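Local coordinates for protein putative NADPH:quinone oxidoreductase (Ralstonia eutropha, PDB 3IUP) that binds NADPH and, as its family suggests, probably catalyses the NADPH-dependent reduction of quinones or related substrates, at residues R38-P43 with L370-K375; M92-E97 with A125-Y130; A120-A125 with S153-L158; Q137-P142 with R329-L334. All blocks are in the same frame, centred on the assembly; numbering follows the deposited sequence. Where two conformers were deposited one is given.

Contact 1 (R38-P43 with L370-K375); sequences RIEASP and LINPNK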
loop_
_atom_site.group_PDB
_atom_site.type_symbol
_atom_site.label_atom_id
_atom_site.label_comp_id
_atom_site.label_asym_id
_atom_site.label_seq_id
_atom_site.Cartn_x
_atom_site.Cartn_y
_atom_site.Cartn_z
ATOM N N ARG A 38 -21.975 17.830 31.209
ATOM C CA ARG A 38 -22.842 18.697 30.406
ATOM C C ARG A 38 -21.988 19.171 29.224
ATOM O O ARG A 38 -21.084 19.972 29.409
ATOM C CB ARG A 38 -23.324 19.915 31.218
ATOM C CG ARG A 38 -24.334 20.800 30.442
ATOM C CD ARG A 38 -24.830 21.995 31.217
ATOM N NE ARG A 38 -23.725 22.893 31.470
ATOM C CZ ARG A 38 -23.267 23.238 32.675
ATOM N NH1 ARG A 38 -23.874 22.822 33.783
ATOM N NH2 ARG A 38 -22.239 24.058 32.767
ATOM N N ILE A 39 -22.289 18.686 28.016
ATOM C CA ILE A 39 -21.415 18.946 26.866
ATOM C C ILE A 39 -21.739 20.333 26.288
ATOM O O ILE A 39 -22.889 20.645 26.013
ATOM C CB ILE A 39 -21.537 17.848 25.802
ATOM C CG1 ILE A 39 -21.161 16.485 26.404
ATOM C CG2 ILE A 39 -20.622 18.179 24.602
ATOM C CD1 ILE A 39 -21.543 15.289 25.545
ATOM N N GLU A 40 -20.705 21.162 26.161
ATOM C CA GLU A 40 -20.868 22.548 25.696
ATOM C C GLU A 40 -20.164 22.827 24.368
ATOM O O GLU A 40 -20.336 23.919 23.792
ATOM C CB GLU A 40 -20.413 23.529 26.785
ATOM C CG GLU A 40 -21.293 23.380 28.015
ATOM C CD GLU A 40 -21.020 24.361 29.109
ATOM O OE1 GLU A 40 -20.014 25.057 29.048
ATOM O OE2 GLU A 40 -21.894 24.473 30.012
ATOM N N ALA A 41 -19.377 21.866 23.874
ATOM C CA ALA A 41 -18.597 22.081 22.648
ATOM C C ALA A 41 -18.228 20.735 22.046
ATOM O O ALA A 41 -17.570 19.923 22.694
ATOM C CB ALA A 41 -17.344 22.904 22.890
ATOM N N SER A 42 -18.623 20.504 20.806
ATOM C CA SER A 42 -18.246 19.286 20.107
ATOM C C SER A 42 -18.150 19.591 18.601
ATOM O O SER A 42 -19.093 20.112 18.028
ATOM C CB SER A 42 -19.287 18.209 20.385
ATOM O OG SER A 42 -19.017 17.003 19.746
ATOM N N PRO A 43 -17.029 19.246 17.967
ATOM C CA PRO A 43 -16.828 19.648 16.592
ATOM C C PRO A 43 -17.522 18.706 15.639
ATOM O O PRO A 43 -17.725 17.543 15.971
ATOM C CB PRO A 43 -15.307 19.561 16.448
ATOM C CG PRO A 43 -14.937 18.425 17.314
ATOM C CD PRO A 43 -15.844 18.569 18.508
ATOM N N LEU A 370 -18.768 24.146 15.075
ATOM C CA LEU A 370 -18.715 23.648 16.470
ATOM C C LEU A 370 -20.151 23.561 16.957
ATOM O O LEU A 370 -20.919 24.501 16.766
ATOM C CB LEU A 370 -17.968 24.615 17.344
ATOM C CG LEU A 370 -17.726 24.198 18.791
ATOM C CD1 LEU A 370 -16.782 22.981 18.811
ATOM C CD2 LEU A 370 -17.161 25.397 19.587
ATOM N N ILE A 371 -20.525 22.436 17.543
ATOM C CA ILE A 371 -21.841 22.299 18.132
ATOM C C ILE A 371 -21.744 22.552 19.609
ATOM O O ILE A 371 -20.840 22.031 20.308
ATOM C CB ILE A 371 -22.434 20.887 17.925
ATOM C CG1 ILE A 371 -22.559 20.523 16.444
ATOM C CG2 ILE A 371 -23.841 20.723 18.626
ATOM C CD1 ILE A 371 -22.672 18.991 16.213
ATOM N N ASN A 372 -22.681 23.338 20.122
ATOM C CA ASN A 372 -22.892 23.404 21.550
ATOM C C ASN A 372 -24.237 22.765 21.844
ATOM O O ASN A 372 -25.276 23.389 21.628
ATOM C CB ASN A 372 -22.865 24.844 22.056
ATOM C CG ASN A 372 -23.194 24.943 23.548
ATOM O OD1 ASN A 372 -23.554 23.961 24.200
ATOM N ND2 ASN A 372 -23.022 26.130 24.094
ATOM N N PRO A 373 -24.244 21.509 22.324
ATOM C CA PRO A 373 -25.524 20.790 22.495
ATOM C C PRO A 373 -26.489 21.460 23.412
ATOM O O PRO A 373 -27.697 21.202 23.323
ATOM C CB PRO A 373 -25.085 19.450 23.114
ATOM C CG PRO A 373 -23.729 19.247 22.516
ATOM C CD PRO A 373 -23.104 20.614 22.549
ATOM N N ASN A 374 -25.977 22.253 24.333
ATOM C CA ASN A 374 -26.832 22.936 25.254
ATOM C C ASN A 374 -27.212 24.377 24.861
ATOM O O ASN A 374 -27.957 25.052 25.598
ATOM C CB ASN A 374 -26.211 22.865 26.648
ATOM C CG ASN A 374 -26.404 21.513 27.275
ATOM O OD1 ASN A 374 -27.480 21.229 27.787
ATOM N ND2 ASN A 374 -25.373 20.631 27.198
ATOM N N LYS A 375 -26.744 24.838 23.713
ATOM C CA LYS A 375 -27.084 26.185 23.234
ATOM C C LYS A 375 -28.598 26.325 23.115
ATOM O O LYS A 375 -29.276 25.486 22.514
ATOM C CB LYS A 375 -26.438 26.427 21.881
ATOM C CG LYS A 375 -26.638 27.805 21.317
ATOM C CD LYS A 375 -25.621 28.114 20.244
ATOM C CE LYS A 375 -25.736 29.544 19.730
ATOM N NZ LYS A 375 -26.234 29.597 18.304
#
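Ser42 and Ile371 form a hydrogen-bonded pair where strand 34-43 runs antiparallel to strand 369-372, the chain's last strand, in the mixed sheet of the GroES-like domain found in medium-chain dehydrogenases and reductases. Ser42 N gives to Ile371 O at 2.7 Å, and Ile371 N gives back to Ser42 O. At the next, non-hydrogen-bonded pair, Leu370 reaches over Pro43; its CD1 lies 3.7 Å from Ser42 C, and both methyls brush Ala41 CB. Asn372 to Lys375 form a type I turn, and Asn372 OD1 takes the backbone N of Asn374 in an Asx turn. Pro373 lays CG against Ile39 CG2, 3.9 Å away.

Asn374 can be followed outward. Asn374 CB stands 4.0 Å from Ile39 O, and Asn374 CG lies 3.9 Å from Arg38 CG. Its OD1 is 4.1 Å from Arg38 CG, while Asn374 ND2 comes to 3.4 Å of it. With CG anti to the carbonyl carbon (chi1 -77°), the amide is brought up to strand 34-43, where the side chains of Asn374 and Arg38 cross at about a right angle. ND2 also donates to Gln129 O, so this one nitrogen links three chain segments. Asn374 ND2 donates to Ile39 O at 2.8 Å, and that oxygen lies almost in the amide plane.

Contact 2 (M92-E97 with A125-Y130); sequences MPVGNE and AMYSQY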
loop_
_atom_site.group_PDB
_atom_site.type_symbol
_atom_site.label_atom_id
_atom_site.label_comp_id
_atom_site.label_asym_id
_atom_site.label_seq_id
_atom_site.Cartn_x
_atom_site.Cartn_y
_atom_site.Cartn_z
HETATM N N MSE A 92 -28.173 5.385 15.727
HETATM C CA MSE A 92 -26.767 5.661 16.066
HETATM C C MSE A 92 -26.575 7.015 16.674
HETATM O O MSE A 92 -26.921 8.019 16.088
HETATM C CB MSE A 92 -25.852 5.605 14.828
HETATM C CG MSE A 92 -25.980 4.397 13.973
HETATM SE SE MSE A 92 -25.369 2.817 14.919
HETATM C CE MSE A 92 -23.492 3.001 14.457
ATOM N N PRO A 93 -25.981 7.072 17.875
ATOM C CA PRO A 93 -25.512 8.329 18.383
ATOM C C PRO A 93 -24.323 8.816 17.556
ATOM O O PRO A 93 -23.663 8.024 16.881
ATOM C CB PRO A 93 -25.088 7.991 19.823
ATOM C CG PRO A 93 -25.419 6.606 20.059
ATOM C CD PRO A 93 -25.620 5.942 18.750
ATOM N N VAL A 94 -24.041 10.110 17.593
ATOM C CA VAL A 94 -23.009 10.664 16.724
ATOM C C VAL A 94 -22.135 11.604 17.532
ATOM O O VAL A 94 -22.587 12.188 18.523
ATOM C CB VAL A 94 -23.655 11.389 15.510
ATOM C CG1 VAL A 94 -22.567 11.949 14.568
ATOM C CG2 VAL A 94 -24.553 10.447 14.747
ATOM N N GLY A 95 -20.883 11.754 17.105
ATOM C CA GLY A 95 -19.973 12.728 17.651
ATOM C C GLY A 95 -18.890 12.056 18.453
ATOM O O GLY A 95 -19.135 11.578 19.558
ATOM N N ASN A 96 -17.676 12.018 17.898
ATOM C CA ASN A 96 -16.563 11.325 18.550
ATOM C C ASN A 96 -16.118 11.991 19.823
ATOM O O ASN A 96 -15.891 11.310 20.815
ATOM C CB ASN A 96 -15.328 11.230 17.637
ATOM C CG ASN A 96 -15.447 10.133 16.624
ATOM O OD1 ASN A 96 -15.660 8.975 16.989
ATOM N ND2 ASN A 96 -15.252 10.460 15.341
ATOM N N GLU A 97 -15.943 13.309 19.787
ATOM C CA GLU A 97 -15.233 14.019 20.832
ATOM C C GLU A 97 -15.965 15.291 21.208
ATOM O O GLU A 97 -16.739 15.839 20.413
ATOM C CB GLU A 97 -13.784 14.392 20.386
ATOM C CG GLU A 97 -13.694 15.409 19.285
ATOM C CD GLU A 97 -12.267 15.759 18.842
ATOM O OE1 GLU A 97 -11.319 15.570 19.649
ATOM O OE2 GLU A 97 -12.141 16.326 17.719
ATOM N N ALA A 125 -20.946 9.577 20.924
ATOM C CA ALA A 125 -22.253 10.116 21.336
ATOM C C ALA A 125 -22.119 11.501 21.984
ATOM O O ALA A 125 -22.868 11.877 22.897
ATOM C CB ALA A 125 -22.992 9.134 22.298
HETATM N N MSE A 126 -21.210 12.311 21.457
HETATM C CA MSE A 126 -20.976 13.632 22.071
HETATM C C MSE A 126 -21.920 14.713 21.585
HETATM O O MSE A 126 -21.952 15.798 22.182
HETATM C CB MSE A 126 -19.526 14.091 21.945
HETATM C CG MSE A 126 -18.490 13.075 22.361
HETATM SE SE MSE A 126 -18.631 12.705 24.311
HETATM C CE MSE A 126 -18.043 14.284 24.917
ATOM N N TYR A 127 -22.718 14.432 20.549
ATOM C CA TYR A 127 -23.759 15.368 20.105
ATOM C C TYR A 127 -25.019 15.114 20.969
ATOM O O TYR A 127 -26.010 14.513 20.532
ATOM C CB TYR A 127 -24.099 15.254 18.635
ATOM C CG TYR A 127 -22.930 15.486 17.704
ATOM C CD1 TYR A 127 -21.720 16.028 18.131
ATOM C CD2 TYR A 127 -23.024 15.093 16.375
ATOM C CE1 TYR A 127 -20.669 16.196 17.234
ATOM C CE2 TYR A 127 -21.986 15.260 15.495
ATOM C CZ TYR A 127 -20.799 15.841 15.918
ATOM O OH TYR A 127 -19.766 15.949 15.029
ATOM N N SER A 128 -24.890 15.547 22.218
ATOM C CA SER A 128 -25.804 15.156 23.329
ATOM C C SER A 128 -25.715 16.225 24.365
ATOM O O SER A 128 -24.635 16.763 24.624
ATOM C CB SER A 128 -25.380 13.837 24.009
ATOM O OG SER A 128 -25.288 12.775 23.065
ATOM N N GLN A 129 -26.826 16.541 25.012
ATOM C CA GLN A 129 -26.730 17.520 26.084
ATOM C C GLN A 129 -25.876 17.034 27.258
ATOM O O GLN A 129 -25.106 17.827 27.839
ATOM C CB GLN A 129 -28.114 17.885 26.587
ATOM C CG GLN A 129 -28.928 18.703 25.622
ATOM C CD GLN A 129 -30.251 19.158 26.222
ATOM O OE1 GLN A 129 -31.300 18.654 25.872
ATOM N NE2 GLN A 129 -30.188 20.139 27.142
ATOM N N TYR A 130 -26.028 15.753 27.602
ATOM C CA TYR A 130 -25.310 15.153 28.775
ATOM C C TYR A 130 -24.767 13.838 28.377
ATOM O O TYR A 130 -25.450 13.100 27.655
ATOM C CB TYR A 130 -26.278 14.932 29.956
ATOM C CG TYR A 130 -26.727 16.226 30.525
ATOM C CD1 TYR A 130 -25.955 16.877 31.479
ATOM C CD2 TYR A 130 -27.898 16.833 30.075
ATOM C CE1 TYR A 130 -26.352 18.108 31.977
ATOM C CE2 TYR A 130 -28.293 18.067 30.544
ATOM C CZ TYR A 130 -27.521 18.697 31.493
ATOM O OH TYR A 130 -27.884 19.927 31.986
HETATM O O HOH W 1 -20.895 8.256 18.411
HETATM O O HOH W 2 -25.604 11.548 19.581
#
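Val94 and Gly95 turn successive carbonyls toward successive amides of the loop 125-130: Tyr127 N donates to Val94 O at 3.0 Å, and Met126 N donates to Gly95 O at 2.9 Å. Two waters complete this backbone join. One accepts from Ala125 N and gives a weak bond to Pro93 O; the other accepts from Val94 N and lies near Tyr127 O.

The tyrosine ring is the main side-chain surface. Gly95 CA sits over the centre of the Tyr127 ring in a CH-pi contact, 3.6 Å from the centroid and 12° off the normal, while Val94 C covers the same face nearer the rim. The bare CA of Gly95 lets the ring lie directly against the backbone. Val94 places CG1 anti to its backbone N (chi1 -179°), which brings that methyl within 3.5 Å of Tyr127 CE2. Pro93 CB and Ala125 CB are pressed together at 3.4 Å, tighter than usual. A chi1 of -49° puts CG of the selenomethionine Met126 3.2 Å from Gly95 O. Tyr127 OH is held by Pro43 O, so the ring is fixed at its far end too.

Tyr127 is the centre of an inverse gamma turn, which folds 125-130 so that the amides of Met126 and Tyr127 meet the carbonyls of Gly95 and Val94 within the GroES-like domain.

Contact 3 (A120-A125 with S153-L158); sequences AAIGGA and SFVNPL. With NDP (NADPH dihydro-nicotinamide-adenine-dinucleotide phosphate), chain C.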
loop_
_atom_site.group_PDB
_atom_site.type_symbol
_atom_site.label_atom_id
_atom_site.label_comp_id
_atom_site.label_asym_id
_atom_site.label_seq_id
_atom_site.Cartn_x
_atom_site.Cartn_y
_atom_site.Cartn_z
ATOM N N ALA A 120 -12.474 17.239 28.476
ATOM C CA ALA A 120 -12.715 16.732 27.113
ATOM C C ALA A 120 -12.756 15.218 27.175
ATOM O O ALA A 120 -12.098 14.587 28.023
ATOM C CB ALA A 120 -11.605 17.209 26.129
ATOM N N ALA A 121 -13.509 14.615 26.279
ATOM C CA ALA A 121 -13.554 13.134 26.163
ATOM C C ALA A 121 -13.739 12.741 24.739
ATOM O O ALA A 121 -14.387 13.479 23.988
ATOM C CB ALA A 121 -14.684 12.566 27.005
ATOM N N ILE A 122 -13.216 11.565 24.338
ATOM C CA ILE A 122 -13.517 11.014 23.025
ATOM C C ILE A 122 -14.435 9.802 23.216
ATOM O O ILE A 122 -14.158 8.708 22.849
ATOM C CB ILE A 122 -12.256 10.753 22.093
ATOM C CG1 ILE A 122 -12.683 10.346 20.679
ATOM C CG2 ILE A 122 -11.340 9.732 22.649
ATOM C CD1 ILE A 122 -11.595 10.482 19.608
ATOM N N GLY A 123 -15.582 10.061 23.767
ATOM C CA GLY A 123 -16.457 8.994 24.252
ATOM C C GLY A 123 -17.398 8.469 23.202
ATOM O O GLY A 123 -18.050 7.452 23.420
ATOM N N GLY A 124 -17.524 9.166 22.065
ATOM C CA GLY A 124 -18.643 8.890 21.180
ATOM C C GLY A 124 -19.925 9.473 21.772
ATOM O O GLY A 124 -20.007 9.813 22.988
ATOM N N ALA A 125 -20.946 9.577 20.924
ATOM C CA ALA A 125 -22.253 10.116 21.336
ATOM C C ALA A 125 -22.119 11.501 21.984
ATOM O O ALA A 125 -22.868 11.877 22.897
ATOM C CB ALA A 125 -22.992 9.134 22.298
ATOM N N SER A 153 -9.738 18.238 21.306
ATOM C CA SER A 153 -8.473 17.873 21.950
ATOM C C SER A 153 -7.899 16.551 21.449
ATOM O O SER A 153 -6.705 16.269 21.658
ATOM C CB SER A 153 -8.674 17.750 23.471
ATOM O OG SER A 153 -8.886 19.015 24.012
ATOM N N PHE A 154 -8.732 15.701 20.880
ATOM C CA PHE A 154 -8.282 14.334 20.569
ATOM C C PHE A 154 -7.994 14.089 19.092
ATOM O O PHE A 154 -6.871 13.713 18.721
ATOM C CB PHE A 154 -9.274 13.299 21.088
ATOM C CG PHE A 154 -9.376 13.234 22.584
ATOM C CD1 PHE A 154 -8.625 12.311 23.294
ATOM C CD2 PHE A 154 -10.260 14.048 23.279
ATOM C CE1 PHE A 154 -8.734 12.209 24.692
ATOM C CE2 PHE A 154 -10.377 13.965 24.658
ATOM C CZ PHE A 154 -9.614 13.045 25.374
ATOM N N VAL A 155 -9.010 14.217 18.244
ATOM C CA VAL A 155 -8.956 13.646 16.916
ATOM C C VAL A 155 -7.824 14.312 16.087
ATOM O O VAL A 155 -6.884 13.657 15.613
ATOM C CB VAL A 155 -10.331 13.759 16.217
ATOM C CG1 VAL A 155 -10.310 13.398 14.708
ATOM C CG2 VAL A 155 -11.391 12.831 16.974
ATOM N N ASN A 156 -7.891 15.616 15.946
ATOM C CA ASN A 156 -6.853 16.317 15.160
ATOM C C ASN A 156 -5.481 16.419 15.829
ATOM O O ASN A 156 -4.446 16.079 15.180
ATOM C CB ASN A 156 -7.359 17.642 14.563
ATOM C CG ASN A 156 -8.359 17.420 13.432
ATOM O OD1 ASN A 156 -8.529 16.292 12.934
ATOM N ND2 ASN A 156 -9.070 18.504 13.031
ATOM N N PRO A 157 -5.425 16.802 17.114
ATOM C CA PRO A 157 -4.110 16.906 17.720
ATOM C C PRO A 157 -3.338 15.577 17.790
ATOM O O PRO A 157 -2.127 15.549 17.540
ATOM C CB PRO A 157 -4.412 17.475 19.116
ATOM C CG PRO A 157 -5.627 18.290 18.929
ATOM C CD PRO A 157 -6.462 17.491 17.917
ATOM N N LEU A 158 -4.013 14.492 18.153
ATOM C CA LEU A 158 -3.313 13.234 18.312
ATOM C C LEU A 158 -2.983 12.649 16.959
ATOM O O LEU A 158 -1.998 11.940 16.844
ATOM C CB LEU A 158 -4.070 12.219 19.153
ATOM C CG LEU A 158 -4.217 12.648 20.594
ATOM C CD1 LEU A 158 -5.157 11.665 21.357
ATOM C CD2 LEU A 158 -2.858 12.863 21.347
HETATM P PA NDP C . -11.012 20.489 7.799
HETATM O O1A NDP C . -10.485 21.461 8.733
HETATM O O2A NDP C . -12.472 20.430 7.564
HETATM O O5B NDP C . -10.242 20.828 6.373
HETATM C C5B NDP C . -10.509 19.944 5.279
HETATM C C4B NDP C . -9.580 20.289 4.155
HETATM O O4B NDP C . -9.865 19.370 3.140
HETATM C C3B NDP C . -9.797 21.707 3.602
HETATM O O3B NDP C . -8.614 22.457 3.424
HETATM C C2B NDP C . -10.417 21.453 2.210
HETATM O O2B NDP C . -10.024 22.396 1.212
HETATM C C1B NDP C . -9.857 20.074 1.893
HETATM N N9A NDP C . -10.690 19.307 0.957
HETATM C C8A NDP C . -12.046 19.090 1.094
HETATM N N7A NDP C . -12.455 18.279 0.103
HETATM C C5A NDP C . -11.364 17.950 -0.679
HETATM C C6A NDP C . -11.177 17.163 -1.833
HETATM N N6A NDP C . -12.184 16.572 -2.499
HETATM N N1A NDP C . -9.909 17.043 -2.364
HETATM C C2A NDP C . -8.845 17.694 -1.821
HETATM N N3A NDP C . -9.031 18.460 -0.694
HETATM C C4A NDP C . -10.257 18.590 -0.135
HETATM O O3 NDP C . -10.605 18.955 8.108
HETATM P PN NDP C . -9.905 18.418 9.396
HETATM O O1N NDP C . -8.676 19.097 9.726
HETATM O O2N NDP C . -10.878 18.241 10.528
HETATM O O5D NDP C . -9.521 16.920 8.882
HETATM C C5D NDP C . -8.460 16.759 7.929
HETATM C C4D NDP C . -8.462 15.329 7.399
HETATM O O4D NDP C . -7.885 14.503 8.432
HETATM C C3D NDP C . -9.841 14.737 7.041
HETATM O O3D NDP C . -9.769 13.925 5.886
HETATM C C2D NDP C . -10.121 13.861 8.250
HETATM O O2D NDP C . -11.049 12.807 8.044
HETATM C C1D NDP C . -8.706 13.339 8.510
HETATM N N1N NDP C . -8.545 12.695 9.834
HETATM C C2N NDP C . -8.318 11.359 9.824
HETATM C C3N NDP C . -8.171 10.652 10.988
HETATM C C7N NDP C . -7.782 9.186 10.954
HETATM O O7N NDP C . -7.779 8.523 12.178
HETATM N N7N NDP C . -7.478 8.507 9.840
HETATM C C4N NDP C . -7.980 11.378 12.262
HETATM C C5N NDP C . -8.231 12.863 12.166
HETATM C C6N NDP C . -8.497 13.466 10.943
HETATM P P2B NDP C . -11.135 23.117 0.239
HETATM O O1X NDP C . -11.457 24.476 0.876
HETATM O O2X NDP C . -12.402 22.284 0.072
HETATM O O3X NDP C . -10.397 23.267 -1.100
#
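Phe154 and Ile122 bury the most surface here, where the end of strand 118-121 meets the start of helix 155-169. The phenyl ring comes up under the backbone: Ile122 N lies over one face toward the rim, while Ala120 C meets the edge in the ring plane. On the face, Ile122 CG2 makes a CH-pi contact, 4.1 Å from the centroid and 22° off the normal. That methyl sits between the backbone N and carbonyl carbon of Ile122, leaving CG1 anti to the N (chi1 -173°) and free to carry CD1 onward to Val155 CG2 at 3.5 Å. Ala120 CB fills the other end of the ring, 3.8 Å from Phe154 CE2.

As in other medium-chain reductases, the helix probably leads from the GroES-like domain into the nucleotide-binding domain, and its first turn touches the cofactor. Val155 is therefore shared: CG2 faces Ile122, and CG1 lies 3.3 Å from C5N of the NADPH nicotinamide. The next residue, Asn156, gives ND2 to O2N of the nicotinamide-side phosphate at 3.1 Å with a nearly straight bond of 168°. The N atoms of Phe154 and Val155 both donate to Glu97 OE1, and Phe312 of helix 311-318 packs against Ile122.

Contact 4 (Q137-P142 with R329-L334); sequences QCLVLP and RVVAEL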
loop_
_atom_site.group_PDB
_atom_site.type_symbol
_atom_site.label_atom_id
_atom_site.label_comp_id
_atom_site.label_asym_id
_atom_site.label_seq_id
_atom_site.Cartn_x
_atom_site.Cartn_y
_atom_site.Cartn_z
ATOM N N GLN A 137 -11.879 8.192 31.041
ATOM C CA GLN A 137 -11.885 8.675 29.661
ATOM C C GLN A 137 -11.918 10.195 29.532
ATOM O O GLN A 137 -12.093 10.732 28.438
ATOM C CB GLN A 137 -13.049 8.073 28.877
ATOM C CG GLN A 137 -12.967 6.541 28.698
ATOM C CD GLN A 137 -14.160 5.984 27.904
ATOM O OE1 GLN A 137 -14.746 6.667 27.041
ATOM N NE2 GLN A 137 -14.533 4.751 28.205
ATOM N N CYS A 138 -11.806 10.887 30.648
ATOM C CA CYS A 138 -11.859 12.327 30.684
ATOM C C CYS A 138 -10.465 12.913 30.722
ATOM O O CYS A 138 -9.632 12.453 31.486
ATOM C CB CYS A 138 -12.621 12.793 31.909
ATOM S SG CYS A 138 -14.360 12.313 31.803
ATOM N N LEU A 139 -10.219 13.908 29.882
ATOM C CA LEU A 139 -8.986 14.684 29.909
ATOM C C LEU A 139 -9.307 16.008 30.582
ATOM O O LEU A 139 -10.101 16.792 30.058
ATOM C CB LEU A 139 -8.510 14.941 28.479
ATOM C CG LEU A 139 -7.159 15.589 28.216
ATOM C CD1 LEU A 139 -6.041 14.800 28.903
ATOM C CD2 LEU A 139 -6.966 15.616 26.699
ATOM N N VAL A 140 -8.682 16.277 31.725
ATOM C CA VAL A 140 -8.885 17.551 32.431
ATOM C C VAL A 140 -8.187 18.692 31.680
ATOM O O VAL A 140 -6.986 18.604 31.354
ATOM C CB VAL A 140 -8.394 17.489 33.917
ATOM C CG1 VAL A 140 -8.599 18.831 34.596
ATOM C CG2 VAL A 140 -9.146 16.402 34.684
ATOM N N LEU A 141 -8.943 19.737 31.361
ATOM C CA LEU A 141 -8.431 20.819 30.547
ATOM C C LEU A 141 -7.651 21.808 31.425
ATOM O O LEU A 141 -7.932 21.943 32.606
ATOM C CB LEU A 141 -9.567 21.529 29.798
ATOM C CG LEU A 141 -10.186 20.712 28.640
ATOM C CD1 LEU A 141 -11.309 21.505 28.013
ATOM C CD2 LEU A 141 -9.103 20.274 27.592
ATOM N N PRO A 142 -6.682 22.513 30.843
ATOM C CA PRO A 142 -5.917 23.458 31.652
ATOM C C PRO A 142 -6.709 24.689 32.092
ATOM O O PRO A 142 -7.747 25.000 31.537
ATOM C CB PRO A 142 -4.772 23.869 30.715
ATOM C CG PRO A 142 -5.223 23.586 29.349
ATOM C CD PRO A 142 -6.386 22.635 29.405
ATOM N N ARG A 329 1.195 16.789 25.942
ATOM C CA ARG A 329 1.654 17.859 25.070
ATOM C C ARG A 329 0.487 18.652 24.463
ATOM O O ARG A 329 0.551 19.882 24.327
ATOM C CB ARG A 329 2.561 17.337 23.957
ATOM C CG ARG A 329 2.878 18.474 22.993
ATOM C CD ARG A 329 3.944 18.155 22.050
ATOM N NE ARG A 329 4.191 19.315 21.214
ATOM C CZ ARG A 329 4.996 19.289 20.175
ATOM N NH1 ARG A 329 5.583 18.143 19.825
ATOM N NH2 ARG A 329 5.184 20.399 19.474
ATOM N N VAL A 330 -0.588 17.959 24.093
ATOM C CA VAL A 330 -1.762 18.652 23.562
ATOM C C VAL A 330 -2.290 19.665 24.624
ATOM O O VAL A 330 -2.551 20.827 24.312
ATOM C CB VAL A 330 -2.880 17.668 23.096
ATOM C CG1 VAL A 330 -4.120 18.429 22.704
ATOM C CG2 VAL A 330 -2.398 16.778 21.903
ATOM N N VAL A 331 -2.412 19.223 25.865
ATOM C CA VAL A 331 -2.887 20.108 26.940
ATOM C C VAL A 331 -1.955 21.312 27.102
ATOM O O VAL A 331 -2.415 22.448 27.192
ATOM C CB VAL A 331 -3.117 19.344 28.265
ATOM C CG1 VAL A 331 -3.231 20.350 29.491
ATOM C CG2 VAL A 331 -4.360 18.438 28.111
ATOM N N ALA A 332 -0.645 21.063 27.046
ATOM C CA ALA A 332 0.351 22.097 27.241
ATOM C C ALA A 332 0.324 23.164 26.144
ATOM O O ALA A 332 0.691 24.294 26.395
ATOM C CB ALA A 332 1.757 21.457 27.327
ATOM N N GLU A 333 -0.106 22.806 24.936
ATOM C CA GLU A 333 -0.034 23.705 23.779
ATOM C C GLU A 333 -1.406 23.829 23.166
ATOM O O GLU A 333 -1.562 24.048 21.943
ATOM C CB GLU A 333 0.986 23.170 22.775
ATOM C CG GLU A 333 2.417 23.168 23.337
ATOM C CD GLU A 333 3.419 22.406 22.493
ATOM O OE1 GLU A 333 3.242 22.258 21.254
ATOM O OE2 GLU A 333 4.429 21.950 23.083
ATOM N N LEU A 334 -2.411 23.742 24.034
ATOM C CA LEU A 334 -3.789 23.642 23.594
ATOM C C LEU A 334 -4.212 24.841 22.783
ATOM O O LEU A 334 -4.908 24.692 21.790
ATOM C CB LEU A 334 -4.737 23.442 24.781
ATOM C CG LEU A 334 -6.199 23.186 24.418
ATOM C CD1 LEU A 334 -6.360 21.930 23.606
ATOM C CD2 LEU A 334 -7.042 23.090 25.710
#
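Val331 directs both methyls at segment 137-142, and each finds a different partner. Val331 CG1, anti to the backbone N (chi1 164°), points at the ring of Pro142 and meets Pro142 CG at 3.8 Å. Val331 CG2 turns to Leu139, 4.0 Å from that residue's CG and only slightly farther from its two methyls, so the branch point of the leucine rides against one methyl. Leu139 and Val331 lie alongside one another, pointing opposite ways, whereas proline and valine meet at a slant.

A second patch comes three residues later, just past the helix end. Leu334 extends CD2 between two partners: Pro142 CD at 3.8 Å and Leu141 CD2 at 4.0 Å. It crosses both at about a right angle, so Pro142 touches Val331 on one part of its ring and Leu334 on another. Pro142 CG also lies 3.7 Å from Val331 O. No hydrogen bond spans the two segments; the side-chain contacts are apolar. At the helix end, Arg329 holds Glu333 OE1 side-on with NE and NH2, and its NH1 pairs with Asp195 beyond.

The contact joins strand 138-140, paired with strand 118-121 in the GroES-like domain, to the end of helix 320-332, whose Val330 packs on helix 155-169 while Arg329 and Glu333 touch helix 183-195.

Contacts 1, 2 and 3 are largely buried, whereas contact 4 is only partly so. Strand pairing and an amide-to-carbonyl bond carry contact 1; contact 2 combines backbone bonds between loops with a tyrosine face and waters; contacts 3 and 4 have no hydrogen bond between their segments. The first two touch directly, through Ser42 OG to Glu97 O. Asn96 O meets Gly124 N, tying contact 2 to contact 3, and the two share Ala125. Contacts 3 and 4 use neighbouring strands, 118-121 and 138-140, and face adjoining helices. Only contact 3 includes residues that meet the cofactor.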